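PDB 5W7W: aprataxin and PNK-like factor from Homo sapiens, which acts as a histone chaperone in single- and double-strand DNA break repair, its FHA-like domain, the part in this crystal, mediating interaction with XRCC1 and XRCC4. Local coordinates for residues A46-E49 with Q54-I57; P32-T37 with F92-D97. All coordinates share one frame; numbering follows the deposited sequence.

Interaction 1: A46-E49 with Q54-I57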
# COMPACT_ATOMS: atom_id res chain seq x y z
N ALA A 46 -8.19 -0.39 1.25
CA ALA A 46 -7.63 -1.04 0.07
C ALA A 46 -7.32 -2.49 0.42
O ALA A 46 -7.26 -2.86 1.59
CB ALA A 46 -6.38 -0.31 -0.42
N ILE A 47 -7.14 -3.29 -0.62
CA ILE A 47 -6.63 -4.66 -0.49
C ILE A 47 -5.28 -4.72 -1.17
O ILE A 47 -5.14 -4.30 -2.33
CB ILE A 47 -7.59 -5.67 -1.14
CG1 ILE A 47 -9.00 -5.52 -0.55
CG2 ILE A 47 -7.06 -7.09 -0.94
CD1 ILE A 47 -10.01 -6.48 -1.08
N LEU A 48 -4.28 -5.23 -0.47
CA LEU A 48 -3.01 -5.59 -1.07
C LEU A 48 -3.00 -7.09 -1.28
O LEU A 48 -3.47 -7.84 -0.42
CB LEU A 48 -1.84 -5.24 -0.16
CG LEU A 48 -1.65 -3.77 0.12
CD1 LEU A 48 -0.51 -3.54 1.08
CD2 LEU A 48 -1.39 -3.01 -1.15
N GLU A 49 -2.48 -7.54 -2.42
CA GLU A 49 -2.34 -8.96 -2.66
C GLU A 49 -0.92 -9.27 -3.11
O GLU A 49 -0.43 -8.67 -4.07
CB GLU A 49 -3.30 -9.47 -3.72
CG GLU A 49 -3.32 -10.99 -3.80
CD GLU A 49 -3.55 -11.52 -5.18
OE1 GLU A 49 -2.82 -11.12 -6.12
OE2 GLU A 49 -4.46 -12.36 -5.32
N GLN A 54 4.54 -10.89 -7.17
CA GLN A 54 4.06 -9.55 -7.45
C GLN A 54 3.13 -9.08 -6.35
O GLN A 54 2.50 -9.87 -5.65
CB GLN A 54 3.28 -9.45 -8.76
CG GLN A 54 4.14 -9.73 -9.97
CD GLN A 54 3.35 -9.63 -11.26
OE1 GLN A 54 2.75 -10.61 -11.69
NE2 GLN A 54 3.31 -8.45 -11.85
N LEU A 55 3.09 -7.76 -6.21
CA LEU A 55 2.20 -7.08 -5.28
C LEU A 55 1.27 -6.18 -6.07
O LEU A 55 1.73 -5.42 -6.92
CB LEU A 55 3.05 -6.23 -4.32
CG LEU A 55 2.27 -5.31 -3.38
CD1 LEU A 55 1.46 -6.12 -2.41
CD2 LEU A 55 3.22 -4.36 -2.63
N ARG A 56 -0.04 -6.26 -5.80
CA ARG A 56 -1.01 -5.35 -6.41
C ARG A 56 -1.93 -4.79 -5.34
O ARG A 56 -2.13 -5.39 -4.28
CB ARG A 56 -1.80 -6.01 -7.56
CG ARG A 56 -2.39 -7.36 -7.23
CD ARG A 56 -3.25 -7.92 -8.34
NE ARG A 56 -3.80 -9.21 -7.98
CZ ARG A 56 -4.82 -9.81 -8.59
NH1 ARG A 56 -5.41 -9.26 -9.63
NH2 ARG A 56 -5.23 -10.98 -8.13
N ILE A 57 -2.48 -3.61 -5.63
CA ILE A 57 -3.40 -2.91 -4.74
C ILE A 57 -4.72 -2.68 -5.46
O ILE A 57 -4.75 -2.33 -6.64
CB ILE A 57 -2.80 -1.56 -4.26
CG1 ILE A 57 -3.72 -0.89 -3.24
CG2 ILE A 57 -2.52 -0.59 -5.42
CD1 ILE A 57 -3.09 0.25 -2.50
O HOH W 1 -0.27 -10.12 -6.82
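Glu49 OE1 is gripped from several directions. Arg56 NE donates to it at 2.8 Å, in the guanidinium plane but well above the carboxylate plane. A water lies within hydrogen-bonding distance of both Glu49 OE1 and Gln54 O and can link the carboxylate to the opposite strand's backbone. Arg56 NH2 adds weak bonds to both carboxylate oxygens, completing a salt bridge in which the two flat groups are turned 50° apart. Glu49 and Arg56 suit this place because they carry opposite charges on long, flexible chains, directly across a hydrogen-bonded antiparallel pair on the partly exposed face of the sheet. Glu49 CG lies anti to its backbone N (chi1 -170°) and a bend at chi2 brings the carboxylate to the guanidinium, while the arginine holds its chain straight out to NE. Their backbones bond both ways, Glu49 N to Arg56 O at 2.9 Å and Arg56 N to Glu49 O at 3.0 Å.

The other sheet face is apolar. In the non-hydrogen-bonded pair, Leu48 CD2 lies 3.7 Å from Ile57 CB, while the small Ala46 sets its CB 3.9 Å from Ile57 CG1; branched aliphatic chains suit this buried side. The hairpin 46-51/54-59 forms the centre of a four-stranded antiparallel sheet, with strand 24-28 beside 46-51 and strand 84-85 beside 54-59. Trp83 makes a cation-pi contact with Arg56, and Leu21 of the other sheet meets Leu48 and Leu55.

Interaction 2: P32-T37 with F92-D97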
# COMPACT_ATOMS: atom_id res chain seq x y z
N PRO A 32 -4.15 -1.42 13.51
CA PRO A 32 -2.81 -1.66 14.07
C PRO A 32 -1.77 -2.10 13.06
O PRO A 32 -0.57 -1.95 13.34
CB PRO A 32 -3.06 -2.75 15.12
CG PRO A 32 -4.27 -3.45 14.64
CD PRO A 32 -5.14 -2.37 14.05
N LEU A 33 -2.15 -2.64 11.90
CA LEU A 33 -1.15 -3.15 10.96
C LEU A 33 -0.21 -2.04 10.54
O LEU A 33 1.02 -2.19 10.60
CB LEU A 33 -1.81 -3.77 9.74
CG LEU A 33 -0.86 -4.24 8.63
CD1 LEU A 33 0.05 -5.36 9.10
CD2 LEU A 33 -1.64 -4.66 7.40
N LEU A 34 -0.75 -0.91 10.10
CA LEU A 34 0.05 0.22 9.68
C LEU A 34 0.17 1.28 10.77
O LEU A 34 0.92 2.25 10.59
CB LEU A 34 -0.54 0.85 8.41
CG LEU A 34 -0.72 -0.09 7.22
CD1 LEU A 34 -1.32 0.62 6.02
CD2 LEU A 34 0.59 -0.72 6.85
N GLY A 35 -0.56 1.12 11.87
CA GLY A 35 -0.49 2.08 12.95
C GLY A 35 -1.24 3.36 12.68
O GLY A 35 -0.84 4.43 13.15
N ILE A 36 -2.33 3.29 11.93
CA ILE A 36 -3.08 4.46 11.51
C ILE A 36 -4.34 4.55 12.36
O ILE A 36 -5.13 3.60 12.42
CB ILE A 36 -3.43 4.37 10.02
CG1 ILE A 36 -2.15 4.39 9.18
CG2 ILE A 36 -4.37 5.50 9.63
CD1 ILE A 36 -2.40 4.11 7.71
N THR A 37 -4.54 5.68 13.04
CA THR A 37 -5.79 6.00 13.72
C THR A 37 -6.18 7.35 13.16
O THR A 37 -5.57 8.37 13.49
CB THR A 37 -5.62 6.06 15.25
OG1 THR A 37 -5.17 4.79 15.73
CG2 THR A 37 -6.94 6.41 15.93
N PHE A 92 2.75 3.92 -2.91
CA PHE A 92 1.32 4.18 -2.89
C PHE A 92 1.01 4.93 -1.60
O PHE A 92 1.82 4.97 -0.68
CB PHE A 92 0.48 2.90 -2.96
CG PHE A 92 0.40 2.15 -1.67
CD1 PHE A 92 1.37 1.23 -1.32
CD2 PHE A 92 -0.64 2.37 -0.79
CE1 PHE A 92 1.30 0.56 -0.12
CE2 PHE A 92 -0.71 1.70 0.40
CZ PHE A 92 0.26 0.79 0.74
N SER A 93 -0.18 5.53 -1.53
CA SER A 93 -0.56 6.21 -0.31
C SER A 93 -2.06 6.10 -0.08
O SER A 93 -2.86 5.89 -1.00
CB SER A 93 -0.14 7.67 -0.32
OG SER A 93 -0.82 8.41 -1.32
N LEU A 94 -2.43 6.28 1.18
CA LEU A 94 -3.82 6.22 1.58
C LEU A 94 -4.47 7.59 1.70
O LEU A 94 -5.71 7.68 1.70
CB LEU A 94 -3.98 5.44 2.90
CG LEU A 94 -3.45 4.01 2.87
CD1 LEU A 94 -3.75 3.35 4.21
CD2 LEU A 94 -4.05 3.22 1.75
N LEU A 95 -3.69 8.65 1.81
CA LEU A 95 -4.15 10.03 1.63
C LEU A 95 -3.21 10.66 0.62
O LEU A 95 -2.13 10.15 0.33
CB LEU A 95 -4.18 10.84 2.93
CG LEU A 95 -5.14 10.35 4.00
CD1 LEU A 95 -4.94 11.16 5.25
CD2 LEU A 95 -6.59 10.46 3.53
N VAL A 96 -3.60 11.81 0.06
CA VAL A 96 -2.81 12.37 -1.03
C VAL A 96 -1.40 12.68 -0.59
O VAL A 96 -0.47 12.59 -1.39
CB VAL A 96 -3.53 13.60 -1.63
CG1 VAL A 96 -3.63 14.73 -0.63
CG2 VAL A 96 -2.80 14.07 -2.89
N ASP A 97 -1.21 13.08 0.67
CA ASP A 97 0.07 13.59 1.16
C ASP A 97 0.45 12.99 2.50
O ASP A 97 1.27 13.57 3.22
CB ASP A 97 0.06 15.11 1.25
CG ASP A 97 -1.03 15.64 2.16
OD1 ASP A 97 -1.78 14.85 2.76
OD2 ASP A 97 -1.14 16.88 2.26
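A small apolar cluster in the FHA beta sandwich joins the loop between strands 24-28 and 46-51 to the chain leaving strand 91-93. Its meeting point is Leu94 CD1, which lies 3.8 Å from Ile36 CD1 and 4.1 Å from Leu34 CD1. All three contacting atoms are terminal methyls, and Leu94 crosses each partner at a slant. No hydrogen bond links the segments, whose nearest CA atoms, those of Ile36 and Leu94, are 10.1 Å apart; long aliphatic side chains suit such a gap because they span it with methyl-to-methyl packing. In Leu94, CG stands anti to the carbonyl carbon (chi1 -58°), carrying its branched end toward the loop.

The geometry at Gly35 and Ile36 fits a G1 beta bulge. Gly35 has a positive phi of 76°, readily adopted by a residue without a side chain, and lies between the two that supply the methyls. Across the contact, the chain turns a corner at Leu94, where Ser93 OG donates to Leu95 O at 2.7 Å, bridging the bend. Leu94 CD2 approaches the Phe92 ring at its edge, and both residues also touch Ile28, while Leu34 packs on Phe101 and Ile36 on Tyr99.

From the N terminus, the chain passes through strand 24-28 and reaches 32-37, the first half of interaction 2. It then enters strand 46-51, turns, and returns along strand 54-59, so interaction 1 closes a short hairpin with only four residues between its segments. After strands 66-68, 76-77 and 84-85 it arrives at 92-97, where interaction 2 closes a loop of 54 intervening residues that contains the whole of interaction 1. Interaction 1 joins neighbouring strands of the four-stranded sheet; interaction 2 ties the loop between strands 24-28 and 46-51 to the chain that follows strand 91-93 of the six-stranded sheet. Their centres are 14 Å apart, yet Ile57 CD1 packs 3.7 Å from Phe92 CD2.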